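Local coordinates for protein polyhedrin (Orgyia pseudotsugata cypovirus 5, PDB 5A8U) that forms the bulk of the crystalline occlusion bodies that shelter virus particles from the outside environment until insect larvae eat them, at residues T33-Y38 against N236-R241; T51-G56 against N203-E208; Y108-I113 against L125-P130; R169-S174 against E242-N247. All blocks are in the same frame, centred on the assembly; numbering follows the deposited sequence.

Contact 1. Residues T33-Y38 against N236-R241; sequences TVVLKY and NFFQPR
Phe238 reaches from the last turns of helix 230-241 onto one face of the antiparallel six-stranded sheet, where its ring meets Thr33 and Val35 of strand 30-37. The two strand residues lie two apart, so both send their side chains to this face of the sheet. Thr33 and Phe238 approach head-on: the methyl CG2 of Thr33 stands at the ring edge, close to the ring plane, 3.8 Å from CE1 of Phe238. Val35 comes in obliquely instead, its CG2 being 3.8 Å from CZ of the same ring. The outer end of the ring is thus held by two methyl groups. The split of the threonine is set by chi1 of -53°, which turns CG2 anti to the backbone N and leaves OG1 beside that nitrogen, bonded to Asn47 of the adjacent strand. Asn47 also accepts from Arg241, giving strand and helix a shared polar partner next to the apolar contact. On the helix side the backbone is irregular, with a wide pi-type turn at 236-238 and a kink at Pro240, whose nitrogen has no hydrogen to donate. Within this turn Phe237 packs on Phe238, and it also stacks on Phe223. Tyr245 meets the Phe238 ring with the planes about 45° apart, and Arg241 NH1 is hydrogen-bonded to the backbone O of Asp131 of the second subunit. Over one face of the Phe238 ring, CD2 of Phe237 sits 3.7 Å above the plane, almost at its centre.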
loop_
_atom_site.group_PDB
_atom_site.type_symbol
_atom_site.label_atom_id
_atom_site.label_comp_id
_atom_site.label_asym_id
_atom_site.label_seq_id
_atom_site.Cartn_x
_atom_site.Cartn_y
_atom_site.Cartn_z
ATOM N N THR A 33 7.526 14.436 -3.115
ATOM C CA THR A 33 7.935 14.452 -1.725
ATOM C C THR A 33 6.911 15.245 -0.916
ATOM O O THR A 33 6.465 16.333 -1.313
ATOM C CB THR A 33 9.344 15.040 -1.550
ATOM O OG1 THR A 33 10.246 14.342 -2.416
ATOM C CG2 THR A 33 9.845 14.871 -0.096
ATOM N N VAL A 34 6.486 14.652 0.186
ATOM C CA VAL A 34 5.683 15.377 1.153
ATOM C C VAL A 34 6.556 15.632 2.361
ATOM O O VAL A 34 7.127 14.698 2.936
ATOM C CB VAL A 34 4.451 14.565 1.579
ATOM C CG1 VAL A 34 3.847 15.104 2.908
ATOM C CG2 VAL A 34 3.444 14.551 0.459
ATOM N N VAL A 35 6.692 16.902 2.722
ATOM C CA VAL A 35 7.477 17.258 3.894
ATOM C C VAL A 35 6.563 17.855 4.942
ATOM O O VAL A 35 5.973 18.907 4.722
ATOM C CB VAL A 35 8.572 18.277 3.574
ATOM C CG1 VAL A 35 9.429 18.517 4.813
ATOM C CG2 VAL A 35 9.454 17.767 2.455
ATOM N N LEU A 36 6.433 17.178 6.072
ATOM C CA LEU A 36 5.538 17.647 7.130
ATOM C C LEU A 36 6.326 18.399 8.177
ATOM O O LEU A 36 7.409 17.965 8.551
ATOM C CB LEU A 36 4.836 16.464 7.778
ATOM C CG LEU A 36 3.968 15.710 6.765
ATOM C CD1 LEU A 36 3.586 14.349 7.302
ATOM C CD2 LEU A 36 2.713 16.529 6.463
ATOM N N LYS A 37 5.787 19.523 8.647
ATOM C CA LYS A 37 6.539 20.359 9.577
ATOM C C LYS A 37 5.849 20.410 10.930
ATOM O O LYS A 37 4.620 20.563 10.994
ATOM C CB LYS A 37 6.671 21.771 9.010
ATOM C CG LYS A 37 7.187 21.785 7.565
ATOM C CD LYS A 37 7.665 23.183 7.202
ATOM C CE LYS A 37 8.907 23.526 8.006
ATOM N NZ LYS A 37 9.470 24.849 7.611
ATOM N N TYR A 38 6.645 20.288 11.992
ATOM C CA TYR A 38 6.145 20.215 13.364
ATOM C C TYR A 38 6.702 21.379 14.162
ATOM O O TYR A 38 7.742 21.926 13.816
ATOM C CB TYR A 38 6.499 18.859 14.022
ATOM C CG TYR A 38 5.961 17.725 13.184
ATOM C CD1 TYR A 38 6.697 17.233 12.106
ATOM C CD2 TYR A 38 4.699 17.196 13.414
ATOM C CE1 TYR A 38 6.200 16.250 11.300
ATOM C CE2 TYR A 38 4.186 16.201 12.603
ATOM C CZ TYR A 38 4.947 15.731 11.555
ATOM O OH TYR A 38 4.470 14.743 10.753
ATOM N N ASN A 236 21.614 16.085 4.377
ATOM C CA ASN A 236 21.793 14.635 4.366
ATOM C C ASN A 236 20.858 13.816 3.475
ATOM O O ASN A 236 21.160 12.672 3.157
ATOM C CB ASN A 236 21.826 14.077 5.800
ATOM C CG ASN A 236 23.087 14.500 6.539
ATOM O OD1 ASN A 236 24.094 14.881 5.911
ATOM N ND2 ASN A 236 23.046 14.453 7.868
ATOM N N PHE A 237 19.748 14.408 3.056
ATOM C CA PHE A 237 18.835 13.727 2.153
ATOM C C PHE A 237 18.634 14.490 0.839
ATOM O O PHE A 237 18.997 13.989 -0.227
ATOM C CB PHE A 237 17.470 13.435 2.822
ATOM C CG PHE A 237 16.490 12.790 1.885
ATOM C CD1 PHE A 237 16.696 11.483 1.456
ATOM C CD2 PHE A 237 15.417 13.496 1.374
ATOM C CE1 PHE A 237 15.822 10.876 0.559
ATOM C CE2 PHE A 237 14.525 12.896 0.467
ATOM C CZ PHE A 237 14.736 11.591 0.051
ATOM N N PHE A 238 18.042 15.683 0.898
ATOM C CA PHE A 238 17.656 16.363 -0.345
ATOM C C PHE A 238 18.819 16.725 -1.238
ATOM O O PHE A 238 18.816 16.432 -2.433
ATOM C CB PHE A 238 16.828 17.619 -0.064
ATOM C CG PHE A 238 15.466 17.311 0.463
ATOM C CD1 PHE A 238 14.443 16.944 -0.408
ATOM C CD2 PHE A 238 15.208 17.323 1.827
ATOM C CE1 PHE A 238 13.187 16.625 0.074
ATOM C CE2 PHE A 238 13.943 17.005 2.315
ATOM C CZ PHE A 238 12.934 16.662 1.437
ATOM N N GLN A 239 19.819 17.382 -0.673
ATOM C CA GLN A 239 20.937 17.789 -1.516
ATOM C C GLN A 239 21.640 16.641 -2.243
ATOM O O GLN A 239 21.774 16.681 -3.462
ATOM C CB GLN A 239 21.899 18.718 -0.766
ATOM C CG GLN A 239 21.438 20.144 -0.929
ATOM C CD GLN A 239 22.235 21.156 -0.154
ATOM O OE1 GLN A 239 23.130 20.811 0.627
ATOM N NE2 GLN A 239 21.898 22.434 -0.353
ATOM N N PRO A 240 22.051 15.595 -1.514
ATOM C CA PRO A 240 22.732 14.482 -2.194
ATOM C C PRO A 240 21.864 13.741 -3.225
ATOM O O PRO A 240 22.418 13.189 -4.178
ATOM C CB PRO A 240 23.110 13.540 -1.045
ATOM C CG PRO A 240 23.100 14.412 0.188
ATOM C CD PRO A 240 22.053 15.454 -0.046
ATOM N N ARG A 241 20.546 13.716 -3.038
ATOM C CA ARG A 241 19.647 13.048 -3.996
ATOM C C ARG A 241 19.391 13.955 -5.202
ATOM O O ARG A 241 18.721 13.543 -6.156
ATOM C CB ARG A 241 18.299 12.696 -3.361
ATOM C CG ARG A 241 18.298 11.541 -2.362
ATOM C CD ARG A 241 18.109 10.157 -3.027
ATOM N NE ARG A 241 17.032 10.154 -4.020
ATOM C CZ ARG A 241 15.777 9.765 -3.799
ATOM N NH1 ARG A 241 15.401 9.296 -2.615
ATOM N NH2 ARG A 241 14.890 9.833 -4.783
#

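Contact 2. Residues T51-G56 against N203-E208; sequences TEVIAG and NEMGGE
Two acid groups come almost into contact here: OE2 of Glu52 lies 2.6 Å from OE1 of Glu204. Their side chains cross at about a right angle, and the carboxylate planes are 84° apart. Glu52 gets there by bending at chi2 (-79°), whereas Glu204 runs extended beyond CG. Next to the acids the contact is apolar. Met205, folded at both chi2 and chi3, lays its SD 3.6 Å from CB of Glu52 and its CE 3.8 Å from CG1 of Val53. These residues join strand 53-58, an outer strand of the three-stranded sheet, and the residue before it to the loop ahead of helix 210-216. A type I turn from Asn203 to Gly206 shapes that loop, and an Asx turn, in which the Met205 N donates to Asn203 OD1 at 2.8 Å, steadies it. The third subunit packs on Val53 and Met205. Ser26 bonds to Glu204 OE1, and Arg198 makes a weak, long ion pair with its other oxygen. So short an approach of two carboxylates implies that one of them probably carries a proton; its loss at high pH would be expected to make them repel, consistent with the alkaline dissolution of polyhedra.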
loop_
_atom_site.group_PDB
_atom_site.type_symbol
_atom_site.label_atom_id
_atom_site.label_comp_id
_atom_site.label_asym_id
_atom_site.label_seq_id
_atom_site.Cartn_x
_atom_site.Cartn_y
_atom_site.Cartn_z
ATOM N N THR A 51 7.583 6.122 -12.783
ATOM C CA THR A 51 7.980 6.428 -14.145
ATOM C C THR A 51 6.871 7.167 -14.892
ATOM O O THR A 51 7.126 8.199 -15.488
ATOM C CB THR A 51 8.335 5.149 -14.890
ATOM O OG1 THR A 51 7.337 4.153 -14.608
ATOM C CG2 THR A 51 9.696 4.651 -14.434
ATOM N N GLU A 52 5.644 6.653 -14.837
ATOM C CA GLU A 52 4.538 7.207 -15.623
ATOM C C GLU A 52 3.510 7.887 -14.739
ATOM O O GLU A 52 2.849 8.847 -15.139
ATOM C CB GLU A 52 3.820 6.070 -16.374
ATOM C CG GLU A 52 4.649 5.396 -17.461
ATOM C CD GLU A 52 4.738 6.174 -18.759
ATOM O OE1 GLU A 52 4.068 7.223 -18.932
ATOM O OE2 GLU A 52 5.488 5.705 -19.640
ATOM N N VAL A 53 3.343 7.344 -13.542
ATOM C CA VAL A 53 2.333 7.840 -12.638
ATOM C C VAL A 53 2.853 7.686 -11.219
ATOM O O VAL A 53 3.541 6.716 -10.868
ATOM C CB VAL A 53 1.019 7.073 -12.820
ATOM C CG1 VAL A 53 1.208 5.609 -12.465
ATOM C CG2 VAL A 53 -0.097 7.690 -11.982
ATOM N N ILE A 54 2.564 8.679 -10.407
ATOM C CA ILE A 54 2.909 8.580 -9.011
ATOM C C ILE A 54 1.691 9.019 -8.207
ATOM O O ILE A 54 1.194 10.124 -8.374
ATOM C CB ILE A 54 4.158 9.408 -8.726
ATOM C CG1 ILE A 54 4.679 9.137 -7.326
ATOM C CG2 ILE A 54 3.873 10.853 -8.883
ATOM C CD1 ILE A 54 6.067 9.694 -7.146
ATOM N N ALA A 55 1.213 8.124 -7.348
ATOM C CA ALA A 55 -0.043 8.309 -6.648
ATOM C C ALA A 55 0.162 7.788 -5.241
ATOM O O ALA A 55 0.948 6.868 -5.020
ATOM C CB ALA A 55 -1.150 7.516 -7.335
ATOM N N GLY A 56 -0.561 8.351 -4.284
ATOM C CA GLY A 56 -0.363 7.917 -2.919
ATOM C C GLY A 56 -1.245 8.718 -1.988
ATOM O O GLY A 56 -2.045 9.548 -2.435
ATOM N N ASN A 203 -0.406 6.504 -25.712
ATOM C CA ASN A 203 -0.785 6.423 -24.310
ATOM C C ASN A 203 -0.023 5.299 -23.626
ATOM O O ASN A 203 -0.321 4.131 -23.847
ATOM C CB ASN A 203 -2.283 6.165 -24.195
ATOM C CG ASN A 203 -2.782 6.232 -22.769
ATOM O OD1 ASN A 203 -2.001 6.158 -21.820
ATOM N ND2 ASN A 203 -4.098 6.329 -22.611
ATOM N N GLU A 204 0.968 5.664 -22.816
ATOM C CA GLU A 204 1.809 4.680 -22.136
ATOM C C GLU A 204 1.231 4.211 -20.800
ATOM O O GLU A 204 1.887 3.473 -20.048
ATOM C CB GLU A 204 3.220 5.243 -21.959
ATOM C CG GLU A 204 3.923 5.371 -23.295
ATOM C CD GLU A 204 5.286 5.995 -23.199
ATOM O OE1 GLU A 204 5.687 6.431 -22.098
ATOM O OE2 GLU A 204 5.965 6.022 -24.237
ATOM N N MET A 205 0.002 4.633 -20.506
ATOM C CA MET A 205 -0.690 4.109 -19.330
ATOM C C MET A 205 -1.643 2.986 -19.718
ATOM O O MET A 205 -2.275 2.394 -18.854
ATOM C CB MET A 205 -1.461 5.206 -18.586
ATOM C CG MET A 205 -0.594 6.093 -17.750
ATOM S SD MET A 205 0.320 5.208 -16.456
ATOM C CE MET A 205 -0.977 4.528 -15.399
ATOM N N GLY A 206 -1.752 2.692 -21.010
ATOM C CA GLY A 206 -2.659 1.649 -21.465
ATOM C C GLY A 206 -2.180 0.963 -22.735
ATOM O O GLY A 206 -1.008 1.078 -23.112
ATOM N N GLY A 207 -3.081 0.248 -23.404
ATOM C CA GLY A 207 -2.689 -0.448 -24.620
ATOM C C GLY A 207 -1.556 -1.443 -24.387
ATOM O O GLY A 207 -1.585 -2.241 -23.429
ATOM N N GLU A 208 -0.544 -1.398 -25.257
ATOM C CA GLU A 208 0.587 -2.321 -25.152
ATOM C C GLU A 208 1.393 -2.042 -23.884
ATOM O O GLU A 208 2.169 -2.887 -23.455
ATOM C CB GLU A 208 1.474 -2.267 -26.411
ATOM C CG GLU A 208 0.739 -2.788 -27.664
ATOM C CD GLU A 208 1.636 -2.963 -28.903
ATOM O OE1 GLU A 208 2.869 -2.776 -28.820
ATOM O OE2 GLU A 208 1.092 -3.324 -29.968
#

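Contact 3. Residues Y108-I113 against L125-P130; sequences YAMQFI and LRFFGP
Met110 and Phe127 meet end to edge at the tight part of this contact. The methyl CE of Met110 stands near the plane of the Phe127 ring, 3.5 Å from CE1 and 3.6 Å from CZ of that ring, and the two side chains arrive from opposite directions. Extended as far as SD and then bent at chi3 (50°), the methionine spans a wide gap, since the CA atoms of Met110 and Phe127 are 11.8 Å apart. Ile190 touches both residues and backs them. The gap belongs to the interior of a beta-sandwich: strand 109-115 is part of the six-stranded sheet, strand 124-128 forms an outer edge of the three-stranded one, and their inward side chains meet between the layers. At the second pair the backbones come closer but the side chains touch more loosely. Phe112 and Leu125, with CA atoms 8.8 Å apart, slide past each other, and CD2 of Leu125 lies over one face of the Phe112 ring, 4.2 Å from its CD2. CD1 of Leu125 lies over the same face, 4.2 Å above the plane. Ile157 touches both residues, so this looser side is still buried. Beyond the sandwich interior the setting turns polar: Arg126, on the opposite face of its strand, forms a salt bridge with Glu193 and a hydrogen bond to Ser219 of the third subunit.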
loop_
_atom_site.group_PDB
_atom_site.type_symbol
_atom_site.label_atom_id
_atom_site.label_comp_id
_atom_site.label_asym_id
_atom_site.label_seq_id
_atom_site.Cartn_x
_atom_site.Cartn_y
_atom_site.Cartn_z
ATOM N N TYR A 108 1.995 21.384 11.477
ATOM C CA TYR A 108 1.352 22.697 11.310
ATOM C C TYR A 108 1.357 23.160 9.854
ATOM O O TYR A 108 0.663 24.120 9.491
ATOM C CB TYR A 108 1.989 23.766 12.221
ATOM C CG TYR A 108 3.346 24.223 11.746
ATOM C CD1 TYR A 108 3.470 25.265 10.840
ATOM C CD2 TYR A 108 4.501 23.589 12.171
ATOM C CE1 TYR A 108 4.714 25.676 10.386
ATOM C CE2 TYR A 108 5.752 23.985 11.719
ATOM C CZ TYR A 108 5.855 25.022 10.824
ATOM O OH TYR A 108 7.105 25.407 10.363
ATOM N N ALA A 109 2.120 22.461 9.023
ATOM C CA ALA A 109 2.270 22.836 7.619
ATOM C C ALA A 109 2.890 21.682 6.849
ATOM O O ALA A 109 3.431 20.744 7.444
ATOM C CB ALA A 109 3.161 24.078 7.485
ATOM N N MET A 110 2.813 21.774 5.527
ATOM C CA MET A 110 3.460 20.811 4.652
ATOM C C MET A 110 4.024 21.522 3.425
ATOM O O MET A 110 3.491 22.538 2.975
ATOM C CB MET A 110 2.469 19.726 4.239
ATOM C CG MET A 110 2.737 19.038 2.918
ATOM S SD MET A 110 1.294 18.033 2.469
ATOM C CE MET A 110 0.038 19.226 2.677
ATOM N N GLN A 111 5.130 20.997 2.918
ATOM C CA GLN A 111 5.613 21.349 1.589
ATOM C C GLN A 111 5.394 20.124 0.686
ATOM O O GLN A 111 5.787 19.014 1.037
ATOM C CB GLN A 111 7.097 21.732 1.627
ATOM C CG GLN A 111 7.566 22.267 0.289
ATOM C CD GLN A 111 9.032 22.646 0.257
ATOM O OE1 GLN A 111 9.574 22.926 -0.816
ATOM N NE2 GLN A 111 9.686 22.661 1.427
ATOM N N PHE A 112 4.752 20.337 -0.457
ATOM C CA PHE A 112 4.481 19.272 -1.411
ATOM C C PHE A 112 5.354 19.591 -2.625
ATOM O O PHE A 112 5.185 20.633 -3.265
ATOM C CB PHE A 112 2.983 19.284 -1.760
ATOM C CG PHE A 112 2.567 18.251 -2.801
ATOM C CD1 PHE A 112 2.511 16.906 -2.472
ATOM C CD2 PHE A 112 2.178 18.642 -4.080
ATOM C CE1 PHE A 112 2.116 15.949 -3.413
ATOM C CE2 PHE A 112 1.764 17.690 -5.021
ATOM C CZ PHE A 112 1.727 16.354 -4.684
ATOM N N ILE A 113 6.326 18.729 -2.901
ATOM C CA ILE A 113 7.313 19.007 -3.939
ATOM C C ILE A 113 7.227 17.955 -5.034
ATOM O O ILE A 113 7.256 16.768 -4.757
ATOM C CB ILE A 113 8.743 18.991 -3.378
ATOM C CG1 ILE A 113 8.796 19.712 -2.028
ATOM C CG2 ILE A 113 9.717 19.571 -4.397
ATOM C CD1 ILE A 113 10.117 19.527 -1.289
ATOM N N LEU A 125 -3.781 17.354 -5.808
ATOM C CA LEU A 125 -3.490 17.205 -4.390
ATOM C C LEU A 125 -4.838 17.327 -3.709
ATOM O O LEU A 125 -5.501 18.362 -3.827
ATOM C CB LEU A 125 -2.532 18.295 -3.893
ATOM C CG LEU A 125 -2.253 18.323 -2.379
ATOM C CD1 LEU A 125 -1.699 16.997 -1.824
ATOM C CD2 LEU A 125 -1.343 19.512 -2.018
ATOM N N ARG A 126 -5.275 16.271 -3.030
ATOM C CA ARG A 126 -6.582 16.318 -2.382
ATOM C C ARG A 126 -6.472 16.384 -0.874
ATOM O O ARG A 126 -5.727 15.606 -0.267
ATOM C CB ARG A 126 -7.410 15.067 -2.719
ATOM C CG ARG A 126 -7.592 14.772 -4.217
ATOM C CD ARG A 126 -8.603 13.635 -4.412
ATOM N NE ARG A 126 -8.671 13.139 -5.791
ATOM C CZ ARG A 126 -7.945 12.130 -6.262
ATOM N NH1 ARG A 126 -7.070 11.499 -5.468
ATOM N NH2 ARG A 126 -8.082 11.747 -7.531
ATOM N N PHE A 127 -7.240 17.281 -0.260
ATOM C CA PHE A 127 -7.288 17.360 1.204
ATOM C C PHE A 127 -8.561 16.752 1.772
ATOM O O PHE A 127 -9.644 16.914 1.201
ATOM C CB PHE A 127 -7.162 18.812 1.661
ATOM C CG PHE A 127 -5.762 19.335 1.583
ATOM C CD1 PHE A 127 -4.799 18.863 2.462
ATOM C CD2 PHE A 127 -5.405 20.290 0.644
ATOM C CE1 PHE A 127 -3.497 19.320 2.410
ATOM C CE2 PHE A 127 -4.088 20.766 0.583
ATOM C CZ PHE A 127 -3.133 20.275 1.469
ATOM N N PHE A 128 -8.408 16.051 2.891
ATOM C CA PHE A 128 -9.515 15.433 3.609
ATOM C C PHE A 128 -9.337 15.795 5.071
ATOM O O PHE A 128 -8.244 16.147 5.512
ATOM C CB PHE A 128 -9.475 13.897 3.469
ATOM C CG PHE A 128 -9.476 13.419 2.036
ATOM C CD1 PHE A 128 -8.297 13.400 1.296
ATOM C CD2 PHE A 128 -10.651 12.996 1.438
ATOM C CE1 PHE A 128 -8.295 12.975 -0.021
ATOM C CE2 PHE A 128 -10.655 12.557 0.125
ATOM C CZ PHE A 128 -9.479 12.554 -0.605
ATOM N N GLY A 129 -10.428 15.736 5.822
ATOM C CA GLY A 129 -10.352 15.894 7.265
ATOM C C GLY A 129 -9.768 14.658 7.917
ATOM O O GLY A 129 -9.443 13.671 7.243
ATOM N N PRO A 130 -9.610 14.704 9.245
ATOM C CA PRO A 130 -9.000 13.599 9.989
ATOM C C PRO A 130 -9.872 12.337 9.976
ATOM O O PRO A 130 -9.359 11.243 10.231
ATOM C CB PRO A 130 -8.860 14.165 11.417
ATOM C CG PRO A 130 -9.816 15.291 11.483
ATOM C CD PRO A 130 -9.949 15.856 10.105
#

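Contact 4. Residues R169-S174 against E242-N247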
loop_
_atom_site.group_PDB
_atom_site.type_symbol
_atom_site.label_atom_id
_atom_site.label_comp_id
_atom_site.label_asym_id
_atom_site.label_seq_id
_atom_site.Cartn_x
_atom_site.Cartn_y
_atom_site.Cartn_z
ATOM N N ARG A 169 17.426 25.059 -15.826
ATOM C CA ARG A 169 16.135 24.417 -16.101
ATOM C C ARG A 169 15.232 24.426 -14.876
ATOM O O ARG A 169 15.726 24.429 -13.748
ATOM C CB ARG A 169 16.349 22.976 -16.571
ATOM C CG ARG A 169 16.876 22.859 -17.998
ATOM C CD ARG A 169 15.785 23.203 -19.010
ATOM N NE ARG A 169 16.279 23.259 -20.385
ATOM C CZ ARG A 169 16.500 24.385 -21.058
ATOM N NH1 ARG A 169 16.267 25.560 -20.485
ATOM N NH2 ARG A 169 16.952 24.337 -22.307
ATOM N N MET A 170 13.913 24.430 -15.089
ATOM C CA MET A 170 12.986 24.232 -13.976
ATOM C C MET A 170 12.912 22.747 -13.634
ATOM O O MET A 170 12.426 21.949 -14.434
ATOM C CB MET A 170 11.582 24.770 -14.275
ATOM C CG MET A 170 10.673 24.728 -13.031
ATOM S SD MET A 170 8.909 24.947 -13.324
ATOM C CE MET A 170 8.466 23.353 -14.040
ATOM N N ALA A 171 13.389 22.373 -12.448
ATOM C CA ALA A 171 13.484 20.961 -12.078
ATOM C C ALA A 171 12.200 20.432 -11.447
ATOM O O ALA A 171 11.848 19.260 -11.589
ATOM C CB ALA A 171 14.654 20.739 -11.126
ATOM N N GLY A 172 11.510 21.285 -10.716
ATOM C CA GLY A 172 10.300 20.850 -10.065
ATOM C C GLY A 172 9.486 22.039 -9.620
ATOM O O GLY A 172 9.796 23.185 -9.958
ATOM N N LYS A 173 8.423 21.763 -8.874
ATOM C CA LYS A 173 7.591 22.814 -8.315
ATOM C C LYS A 173 7.238 22.456 -6.888
ATOM O O LYS A 173 7.168 21.276 -6.527
ATOM C CB LYS A 173 6.308 23.005 -9.127
ATOM C CG LYS A 173 6.534 23.340 -10.595
ATOM C CD LYS A 173 5.204 23.842 -11.155
ATOM C CE LYS A 173 5.213 24.146 -12.621
ATOM N NZ LYS A 173 3.939 24.914 -12.895
ATOM N N SER A 174 7.017 23.481 -6.078
ATOM C CA SER A 174 6.735 23.263 -4.669
ATOM C C SER A 174 5.503 24.035 -4.247
ATOM O O SER A 174 5.276 25.169 -4.691
ATOM C CB SER A 174 7.943 23.717 -3.825
ATOM O OG SER A 174 7.626 23.709 -2.449
ATOM N N GLU A 242 19.900 15.184 -5.138
ATOM C CA GLU A 242 19.621 16.217 -6.150
ATOM C C GLU A 242 18.114 16.440 -6.294
ATOM O O GLU A 242 17.595 16.675 -7.397
ATOM C CB GLU A 242 20.319 15.927 -7.497
ATOM C CG GLU A 242 21.835 15.818 -7.343
ATOM C CD GLU A 242 22.606 15.646 -8.653
ATOM O OE1 GLU A 242 22.085 16.024 -9.729
ATOM O OE2 GLU A 242 23.746 15.127 -8.594
ATOM N N LEU A 243 17.435 16.400 -5.150
ATOM C CA LEU A 243 16.026 16.749 -5.047
ATOM C C LEU A 243 15.912 18.217 -4.657
ATOM O O LEU A 243 16.427 18.623 -3.617
ATOM C CB LEU A 243 15.351 15.881 -3.979
ATOM C CG LEU A 243 15.135 14.410 -4.343
ATOM C CD1 LEU A 243 14.739 13.594 -3.128
ATOM C CD2 LEU A 243 14.061 14.316 -5.412
ATOM N N VAL A 244 15.244 19.024 -5.474
ATOM C CA VAL A 244 15.042 20.418 -5.103
ATOM C C VAL A 244 14.058 20.534 -3.959
ATOM O O VAL A 244 13.194 19.676 -3.756
ATOM C CB VAL A 244 14.596 21.317 -6.279
ATOM C CG1 VAL A 244 15.784 21.596 -7.211
ATOM C CG2 VAL A 244 13.411 20.698 -7.016
ATOM N N TYR A 245 14.197 21.611 -3.206
ATOM C CA TYR A 245 13.484 21.771 -1.954
ATOM C C TYR A 245 13.499 23.257 -1.651
ATOM O O TYR A 245 14.517 23.921 -1.832
ATOM C CB TYR A 245 14.253 21.009 -0.864
ATOM C CG TYR A 245 13.699 21.128 0.530
ATOM C CD1 TYR A 245 14.030 22.202 1.347
ATOM C CD2 TYR A 245 12.856 20.146 1.047
ATOM C CE1 TYR A 245 13.525 22.310 2.630
ATOM C CE2 TYR A 245 12.350 20.245 2.341
ATOM C CZ TYR A 245 12.692 21.332 3.119
ATOM O OH TYR A 245 12.194 21.442 4.389
ATOM N N GLN A 246 12.382 23.790 -1.184
ATOM C CA GLN A 246 12.355 25.200 -0.826
ATOM C C GLN A 246 12.453 25.347 0.692
ATOM O O GLN A 246 11.639 24.796 1.440
ATOM C CB GLN A 246 11.081 25.872 -1.345
ATOM C CG GLN A 246 11.065 27.374 -1.091
ATOM C CD GLN A 246 9.746 27.997 -1.484
ATOM O OE1 GLN A 246 8.765 27.914 -0.745
ATOM N NE2 GLN A 246 9.706 28.602 -2.670
ATOM N N ASN A 247 13.463 26.074 1.167
ATOM C CA ASN A 247 13.611 26.158 2.617
ATOM C C ASN A 247 12.687 27.180 3.292
ATOM O O ASN A 247 11.903 27.861 2.621
ATOM C CB ASN A 247 15.078 26.345 3.023
ATOM C CG ASN A 247 15.614 27.755 2.742
ATOM O OD1 ASN A 247 14.871 28.693 2.451
ATOM N ND2 ASN A 247 16.923 27.903 2.857
#
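Ala171 and Gly172, which face Val244 across the contact, form a classic beta bulge opposite Leu164, and psi of -33° at Ala171 marks the break in the extended backbone of strand 169-178. The second segment leaves helix 230-241 through a Schellman motif at Glu242, with phi of 56°, and then runs over the six-stranded sheet without joining it. Val244 is the side chain that bears on the bulge. Its two methyls divide the work: CG1 lies 4.2 Å from CB of Ala171, while CG2, placed between its own backbone N and carbonyl carbon, is 4.2 Å from the N of Gly172. As Gly172 has no side chain, that methyl rests directly against the strand backbone. Two residues further on, Ser174 and Gln246 repeat the approach with polar residues but no polar bond between them, OG of Ser174 being 4.2 Å from CB of Gln246. Their polar ends look elsewhere, that of Gln246 donating through NE2 to Gln162 on the edge strand. Gln111, from the next strand of the sheet, ties the two segments together: its OE1 is hydrogen-bonded to OG of Ser174, and its NE2 donates to the backbone O of Gln246.

Contacts 1, 3 and 4 all use the six-stranded sheet and touch one another. Contact 3 fills the space between the two sheets of the sandwich, whereas contacts 1 and 4 cover the large sheet's other face with the C-terminal helix and the chain that follows it. Strand 109-115 lies between the strands of contacts 1 and 4, and Tyr245 packs on Val35 and Phe238, joining those two contacts. Methyls and rings dominate contacts 1 and 3; contact 4 is sparser and has polar groups at one end. Contact 2, partly buried, its centre about 19 Å from the chain centre, shares the three-stranded sheet with contact 3, touches no other contact and alone brings two acid groups together.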